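Local coordinates for endoribonuclease (PDB 5DA1), which cleaves RNA as the EndoU-type endoribonuclease of the arterivirus replicase and antagonises beta interferon, probably degrading 5'-polyuridines that would alert host RNA sensors, at residues A[141-146]-A[174-179]; A[133-138]-A[169-174]. All coordinates share one frame; numbering follows the deposited sequence.

Contact 1. Residues A[141-146]-A[174-179]; sequences GGCHHV and AVCTLT
In the EndoU domain, the loop carrying His144, predicted to be catalytic, is seated against strand 175-178, where the backbone carbonyl of Thr177 takes the imidazole's N-H. His144 ND1 donates to Thr177 O at 2.7 Å, with an N-H...O angle of 150°; the oxygen lies almost exactly in the ring plane, and the nitrogen approaches in the plane of the carbonyl. CG stands beside the backbone N of His144 and anti to its carbonyl carbon (chi1 -59°), carrying the ring to the strand, and chi2 of -72° turns its ND1 edge to Thr177 O. Thr217 of strand 217-221 also touches the ring. The methyl CG2 of Thr177 meets ND1 at 3.6 Å, while Cys176 SG lies obliquely 4.5 Å from the ring centroid. A small thiol suits this spot: it also packs against Cys143 SG at 3.8 Å, an apolar contact far too long for a disulfide.

Further along, the segments run in roughly the same direction, and His145 and Thr179 form a single backbone bridge. Its weak hydrogen bond runs from Thr179 N to His144 O, 3.4 Å apart. The His145 ring swings back so that CD2 comes 3.4 Å from Thr179 O, while ND1 is hydrogen-bonded to Thr147 OG1 and NE2 to Val181 O. Leu178 CD1 lies over the His145 carbonyl, 3.9 Å from O, and Leu178 and Val146 both make apolar contact with Ile108 of helix 107-110.

The backbone acceptor thus restrains the rotation of the His144 ring and occupies ND1, so that NE2, across the ring, is the nitrogen not engaged by this strand.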
ATOM      1  N   GLY A 141     -10.799  -4.313 -11.704  1.00 54.00           N
ATOM      2  CA  GLY A 141     -11.540  -4.857 -10.586  1.00 52.83           C
ATOM      3  C   GLY A 141     -11.071  -6.250 -10.266  1.00 52.02           C
ATOM      4  O   GLY A 141     -10.215  -6.795 -10.952  1.00 52.25           O
ATOM      5  N   GLY A 142     -11.648  -6.825  -9.223  1.00 51.16           N
ATOM      6  CA  GLY A 142     -11.446  -8.214  -8.919  1.00 50.09           C
ATOM      7  C   GLY A 142     -10.066  -8.568  -8.424  1.00 49.81           C
ATOM      8  O   GLY A 142      -9.602  -9.662  -8.673  1.00 50.54           O
ATOM      9  N   CYS A 143      -9.399  -7.676  -7.713  1.00 49.05           N
ATOM     10  CA  CYS A 143      -8.137  -8.063  -7.117  1.00 49.20           C
ATOM     11  C   CYS A 143      -8.242  -7.997  -5.592  1.00 48.19           C
ATOM     12  O   CYS A 143      -7.708  -7.095  -4.930  1.00 48.66           O
ATOM     13  CB  CYS A 143      -7.024  -7.203  -7.678  1.00 49.87           C
ATOM     14  SG  CYS A 143      -7.562  -5.522  -8.047  1.00 54.46           S
ATOM     15  N   HIS A 144      -8.972  -8.958  -5.042  1.00 46.53           N
ATOM     16  CA  HIS A 144      -9.370  -8.910  -3.662  1.00 45.00           C
ATOM     17  C   HIS A 144      -8.605  -9.943  -2.858  1.00 44.72           C
ATOM     18  O   HIS A 144      -9.025 -10.361  -1.764  1.00 44.78           O
ATOM     19  CB  HIS A 144     -10.851  -9.156  -3.561  1.00 44.37           C
ATOM     20  CG  HIS A 144     -11.674  -8.173  -4.329  1.00 44.29           C
ATOM     21  ND1 HIS A 144     -11.831  -6.858  -3.936  1.00 44.13           N
ATOM     22  CD2 HIS A 144     -12.424  -8.325  -5.443  1.00 41.88           C
ATOM     23  CE1 HIS A 144     -12.622  -6.237  -4.792  1.00 43.05           C
ATOM     24  NE2 HIS A 144     -13.004  -7.109  -5.707  1.00 43.52           N
ATOM     25  N   HIS A 145      -7.478 -10.373  -3.399  1.00 43.44           N
ATOM     26  CA  HIS A 145      -6.705 -11.336  -2.671  1.00 43.24           C
ATOM     27  C   HIS A 145      -5.236 -10.990  -2.659  1.00 43.33           C
ATOM     28  O   HIS A 145      -4.753 -10.190  -3.477  1.00 43.31           O
ATOM     29  CB  HIS A 145      -6.917 -12.734  -3.211  1.00 42.83           C
ATOM     30  CG  HIS A 145      -6.529 -13.801  -2.248  1.00 41.86           C
ATOM     31  ND1 HIS A 145      -5.404 -14.578  -2.417  1.00 41.27           N
ATOM     32  CD2 HIS A 145      -7.109 -14.209  -1.093  1.00 40.92           C
ATOM     33  CE1 HIS A 145      -5.319 -15.436  -1.414  1.00 42.14           C
ATOM     34  NE2 HIS A 145      -6.344 -15.233  -0.598  1.00 41.12           N
ATOM     35  N   VAL A 146      -4.527 -11.595  -1.718  1.00 42.88           N
ATOM     36  CA  VAL A 146      -3.154 -11.207  -1.507  1.00 42.45           C
ATOM     37  C   VAL A 146      -2.331 -11.644  -2.706  1.00 43.03           C
ATOM     38  O   VAL A 146      -1.273 -11.089  -2.972  1.00 44.06           O
ATOM     39  CB  VAL A 146      -2.606 -11.705  -0.164  1.00 42.08           C
ATOM     40  CG1 VAL A 146      -2.548 -13.218  -0.123  1.00 39.25           C
ATOM     41  CG2 VAL A 146      -1.292 -11.024   0.149  1.00 39.62           C
ATOM     42  N   ALA A 174      -9.517   3.566  -6.732  1.00 50.03           N
ATOM     43  CA  ALA A 174      -9.254   4.176  -5.447  1.00 48.80           C
ATOM     44  C   ALA A 174      -9.452   3.162  -4.312  1.00 47.93           C
ATOM     45  O   ALA A 174      -8.716   3.146  -3.314  1.00 47.89           O
ATOM     46  CB  ALA A 174     -10.130   5.430  -5.260  1.00 48.20           C
ATOM     47  N   VAL A 175     -10.424   2.292  -4.480  1.00 46.46           N
ATOM     48  CA  VAL A 175     -10.804   1.502  -3.366  1.00 45.96           C
ATOM     49  C   VAL A 175     -10.900   0.071  -3.770  1.00 46.29           C
ATOM     50  O   VAL A 175     -11.623  -0.294  -4.688  1.00 46.93           O
ATOM     51  CB  VAL A 175     -12.133   1.986  -2.723  1.00 46.15           C
ATOM     52  CG1 VAL A 175     -12.543   1.038  -1.589  1.00 44.72           C
ATOM     53  CG2 VAL A 175     -11.986   3.431  -2.202  1.00 44.39           C
ATOM     54  N   CYS A 176     -10.152  -0.755  -3.066  1.00 46.12           N
ATOM     55  CA  CYS A 176     -10.156  -2.176  -3.334  1.00 45.67           C
ATOM     56  C   CYS A 176      -9.808  -2.895  -2.054  1.00 44.81           C
ATOM     57  O   CYS A 176      -8.932  -2.497  -1.278  1.00 44.75           O
ATOM     58  CB  CYS A 176      -9.188  -2.519  -4.456  1.00 46.04           C
ATOM     59  SG  CYS A 176      -9.039  -4.255  -4.839  1.00 48.34           S
ATOM     60  N   THR A 177     -10.522  -3.977  -1.853  1.00 43.83           N
ATOM     61  CA  THR A 177     -10.720  -4.509  -0.552  1.00 42.61           C
ATOM     62  C   THR A 177     -10.107  -5.861  -0.680  1.00 43.02           C
ATOM     63  O   THR A 177     -10.282  -6.534  -1.704  1.00 44.07           O
ATOM     64  CB  THR A 177     -12.221  -4.517  -0.301  1.00 42.30           C
ATOM     65  OG1 THR A 177     -12.492  -4.043   1.006  1.00 40.56           O
ATOM     66  CG2 THR A 177     -12.868  -5.857  -0.596  1.00 41.03           C
ATOM     67  N   LEU A 178      -9.355  -6.267   0.322  1.00 42.46           N
ATOM     68  CA  LEU A 178      -8.475  -7.395   0.122  1.00 41.68           C
ATOM     69  C   LEU A 178      -8.235  -8.155   1.418  1.00 41.00           C
ATOM     70  O   LEU A 178      -8.236  -7.569   2.496  1.00 41.31           O
ATOM     71  CB  LEU A 178      -7.172  -6.816  -0.436  1.00 41.92           C
ATOM     72  CG  LEU A 178      -5.832  -7.523  -0.437  1.00 42.09           C
ATOM     73  CD1 LEU A 178      -5.048  -6.827  -1.484  1.00 43.49           C
ATOM     74  CD2 LEU A 178      -5.152  -7.370   0.896  1.00 41.65           C
ATOM     75  N   THR A 179      -8.018  -9.452   1.305  1.00 40.05           N
ATOM     76  CA  THR A 179      -7.628 -10.282   2.431  1.00 39.98           C
ATOM     77  C   THR A 179      -6.671 -11.361   1.956  1.00 40.45           C
ATOM     78  O   THR A 179      -6.414 -11.501   0.770  1.00 40.75           O
ATOM     79  CB  THR A 179      -8.827 -11.021   3.082  1.00 39.94           C
ATOM     80  OG1 THR A 179      -9.185 -12.139   2.280  1.00 38.47           O
ATOM     81  CG2 THR A 179     -10.028 -10.136   3.259  1.00 39.11           C
TER

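Contact 2. Residues A[133-138]-A[169-174]; sequences GDVKGT and GKAAKA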
ATOM      1  N   GLY A 133      -7.942 -10.425 -11.131  1.00 55.20           N
ATOM      2  CA  GLY A 133      -8.051  -9.065 -11.590  1.00 56.52           C
ATOM      3  C   GLY A 133      -8.257  -8.999 -13.077  1.00 57.81           C
ATOM      4  O   GLY A 133      -7.949  -9.953 -13.806  1.00 57.87           O
ATOM      5  N   ASP A 134      -8.814  -7.877 -13.518  1.00 58.99           N
ATOM      6  CA  ASP A 134      -8.877  -7.544 -14.933  1.00 60.67           C
ATOM      7  C   ASP A 134      -9.257  -6.085 -15.133  1.00 60.86           C
ATOM      8  O   ASP A 134      -9.767  -5.424 -14.211  1.00 60.90           O
ATOM      9  CB  ASP A 134      -9.828  -8.478 -15.698  1.00 61.30           C
ATOM     10  CG  ASP A 134     -11.290  -8.045 -15.623  1.00 64.13           C
ATOM     11  OD1 ASP A 134     -11.778  -7.659 -14.512  1.00 65.55           O
ATOM     12  OD2 ASP A 134     -11.952  -8.123 -16.698  1.00 67.19           O
ATOM     13  N   VAL A 135      -9.004  -5.581 -16.334  1.00 60.96           N
ATOM     14  CA  VAL A 135      -9.269  -4.177 -16.609  1.00 61.61           C
ATOM     15  C   VAL A 135     -10.363  -4.025 -17.667  1.00 61.57           C
ATOM     16  O   VAL A 135     -10.490  -4.856 -18.534  1.00 62.04           O
ATOM     17  CB  VAL A 135      -7.947  -3.382 -16.956  1.00 61.44           C
ATOM     18  CG1 VAL A 135      -6.854  -3.749 -15.973  1.00 60.95           C
ATOM     19  CG2 VAL A 135      -7.457  -3.632 -18.379  1.00 61.91           C
ATOM     20  N   LYS A 136     -11.177  -2.992 -17.559  1.00 62.04           N
ATOM     21  CA  LYS A 136     -12.042  -2.591 -18.665  1.00 62.80           C
ATOM     22  C   LYS A 136     -11.852  -1.110 -18.909  1.00 62.36           C
ATOM     23  O   LYS A 136     -12.371  -0.262 -18.176  1.00 61.73           O
ATOM     24  CB  LYS A 136     -13.525  -2.964 -18.445  1.00 63.43           C
ATOM     25  CG  LYS A 136     -14.006  -4.041 -19.433  1.00 65.73           C
ATOM     26  CD  LYS A 136     -14.679  -5.184 -18.697  1.00 69.56           C
ATOM     27  CE  LYS A 136     -14.022  -6.518 -19.067  1.00 71.34           C
ATOM     28  NZ  LYS A 136     -14.522  -7.623 -18.183  1.00 73.26           N
ATOM     29  N   GLY A 137     -11.073  -0.826 -19.945  1.00 62.20           N
ATOM     30  CA  GLY A 137     -10.670   0.526 -20.251  1.00 61.98           C
ATOM     31  C   GLY A 137      -9.893   1.088 -19.082  1.00 61.58           C
ATOM     32  O   GLY A 137      -8.752   0.731 -18.859  1.00 62.09           O
ATOM     33  N   THR A 138     -10.564   1.936 -18.323  1.00 61.22           N
ATOM     34  CA  THR A 138      -9.973   2.762 -17.291  1.00 60.88           C
ATOM     35  C   THR A 138     -10.141   2.143 -15.887  1.00 60.86           C
ATOM     36  O   THR A 138      -9.600   2.662 -14.906  1.00 61.30           O
ATOM     37  CB  THR A 138     -10.548   4.223 -17.436  1.00 61.04           C
ATOM     38  OG1 THR A 138      -9.512   5.081 -17.906  1.00 60.99           O
ATOM     39  CG2 THR A 138     -11.168   4.819 -16.162  1.00 60.43           C
ATOM     40  N   GLY A 169      -0.405   2.673 -16.437  1.00 45.76           N
ATOM     41  CA  GLY A 169      -0.585   3.178 -17.779  1.00 47.24           C
ATOM     42  C   GLY A 169      -1.973   2.925 -18.330  1.00 48.42           C
ATOM     43  O   GLY A 169      -2.337   3.552 -19.313  1.00 48.91           O
ATOM     44  N   LYS A 170      -2.754   2.048 -17.694  1.00 49.42           N
ATOM     45  CA  LYS A 170      -4.034   1.557 -18.252  1.00 50.91           C
ATOM     46  C   LYS A 170      -5.260   1.856 -17.391  1.00 50.67           C
ATOM     47  O   LYS A 170      -6.223   2.457 -17.854  1.00 50.21           O
ATOM     48  CB  LYS A 170      -3.977   0.034 -18.456  1.00 51.68           C
ATOM     49  CG  LYS A 170      -2.831  -0.460 -19.319  1.00 54.68           C
ATOM     50  CD  LYS A 170      -3.325  -0.829 -20.722  1.00 60.78           C
ATOM     51  CE  LYS A 170      -2.199  -0.703 -21.756  1.00 63.29           C
ATOM     52  NZ  LYS A 170      -0.978  -1.377 -21.218  1.00 64.79           N
ATOM     53  N   ALA A 171      -5.220   1.391 -16.145  1.00 51.04           N
ATOM     54  CA  ALA A 171      -6.341   1.533 -15.222  1.00 51.20           C
ATOM     55  C   ALA A 171      -5.925   1.852 -13.759  1.00 51.39           C
ATOM     56  O   ALA A 171      -4.738   1.710 -13.392  1.00 51.90           O
ATOM     57  CB  ALA A 171      -7.185   0.289 -15.298  1.00 50.34           C
ATOM     58  N   ALA A 172      -6.896   2.284 -12.942  1.00 51.11           N
ATOM     59  CA  ALA A 172      -6.692   2.521 -11.501  1.00 51.73           C
ATOM     60  C   ALA A 172      -8.010   2.437 -10.714  1.00 52.58           C
ATOM     61  O   ALA A 172      -9.073   2.770 -11.276  1.00 53.74           O
ATOM     62  CB  ALA A 172      -6.081   3.878 -11.285  1.00 51.56           C
ATOM     63  N   LYS A 173      -7.967   2.008  -9.438  1.00 52.46           N
ATOM     64  CA  LYS A 173      -9.144   2.068  -8.531  1.00 52.56           C
ATOM     65  C   LYS A 173      -8.772   2.576  -7.186  1.00 51.46           C
ATOM     66  O   LYS A 173      -7.860   2.036  -6.542  1.00 51.84           O
ATOM     67  CB  LYS A 173      -9.765   0.689  -8.271  1.00 53.82           C
ATOM     68  CG  LYS A 173     -10.821   0.215  -9.267  1.00 58.02           C
ATOM     69  CD  LYS A 173     -10.336   0.406 -10.731  1.00 65.49           C
ATOM     70  CE  LYS A 173      -8.863  -0.115 -10.904  1.00 67.46           C
ATOM     71  NZ  LYS A 173      -8.086   0.447 -12.063  1.00 65.62           N
ATOM     72  N   ALA A 174      -9.517   3.566  -6.732  1.00 50.03           N
ATOM     73  CA  ALA A 174      -9.254   4.176  -5.447  1.00 48.80           C
ATOM     74  C   ALA A 174      -9.452   3.162  -4.312  1.00 47.93           C
ATOM     75  O   ALA A 174      -8.716   3.146  -3.314  1.00 47.89           O
ATOM     76  CB  ALA A 174     -10.130   5.430  -5.260  1.00 48.20           C
TER
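A beta hairpin, strands 134-136 and 139-141, rests its inner surface and tip on the start of strand 171-173, beside the predicted active-site residue Lys173. The apolar part of the meeting is small: Val135 CB and Ala171 CB point at each other and stand 4.1 Å apart, with Val140 of the hairpin's return strand also against Ala171. Alanine suits this place because its single methyl fits beneath the turn, where CB also lies 3.4 Å from Thr138 O.

That carbonyl provides the polar link as well, accepting a weak hydrogen bond from Ala172 N at 3.4 Å; the N-H...O angle of 161° is nearly straight. The turn itself has the backbone angles of a type II' beta turn, with Gly137 at i+1, its positive phi favouring glycine, and Thr138 at i+2. On the outer side of the hairpin, Lys136 NZ makes a salt bridge to the syn lone pair of Asp134 OD2 at 3.0 Å.

Lys173 comes in differently. Its chain folds over at chi2 and chi3 (48° and 46°), curling along Thr139, Val140 and Val165 and bringing NZ to 3.9 Å from Thr138 O, which is proximity only. Ala172, by contrast, packs on Ser2 of the second subunit, so this strand also borders the dimer interface.

At the start of the strand, Lys170 and Ala171 both face Ser167, forming a classic beta bulge where strand 171-178 turns back from strand 161-167: one hairpin's turn laid against the bulged start of another hairpin's strand.

How the contacts relate
Both contacts draw on strand 171-178, contact 2 on its first half and contact 1 on its second, with Ala174, where the chain turns a corner, common to both; their centres are 12 Å apart. The other two segments are joined through the hairpin: Gly141 N lies 2.9 Å from Asp134 O, a probable hydrogen bond. Thus the loop bearing His144 is an extension of the hairpin that flanks Lys173. Between nearest atoms, the side chains of these two predicted active-site residues are about 8 Å apart, yet Lys173 NZ lies 11.0 Å from His144 NE2. The side chain of His129, the third, is about 7 Å from His144's, consistent with one His-His-Lys site of the EndoU family.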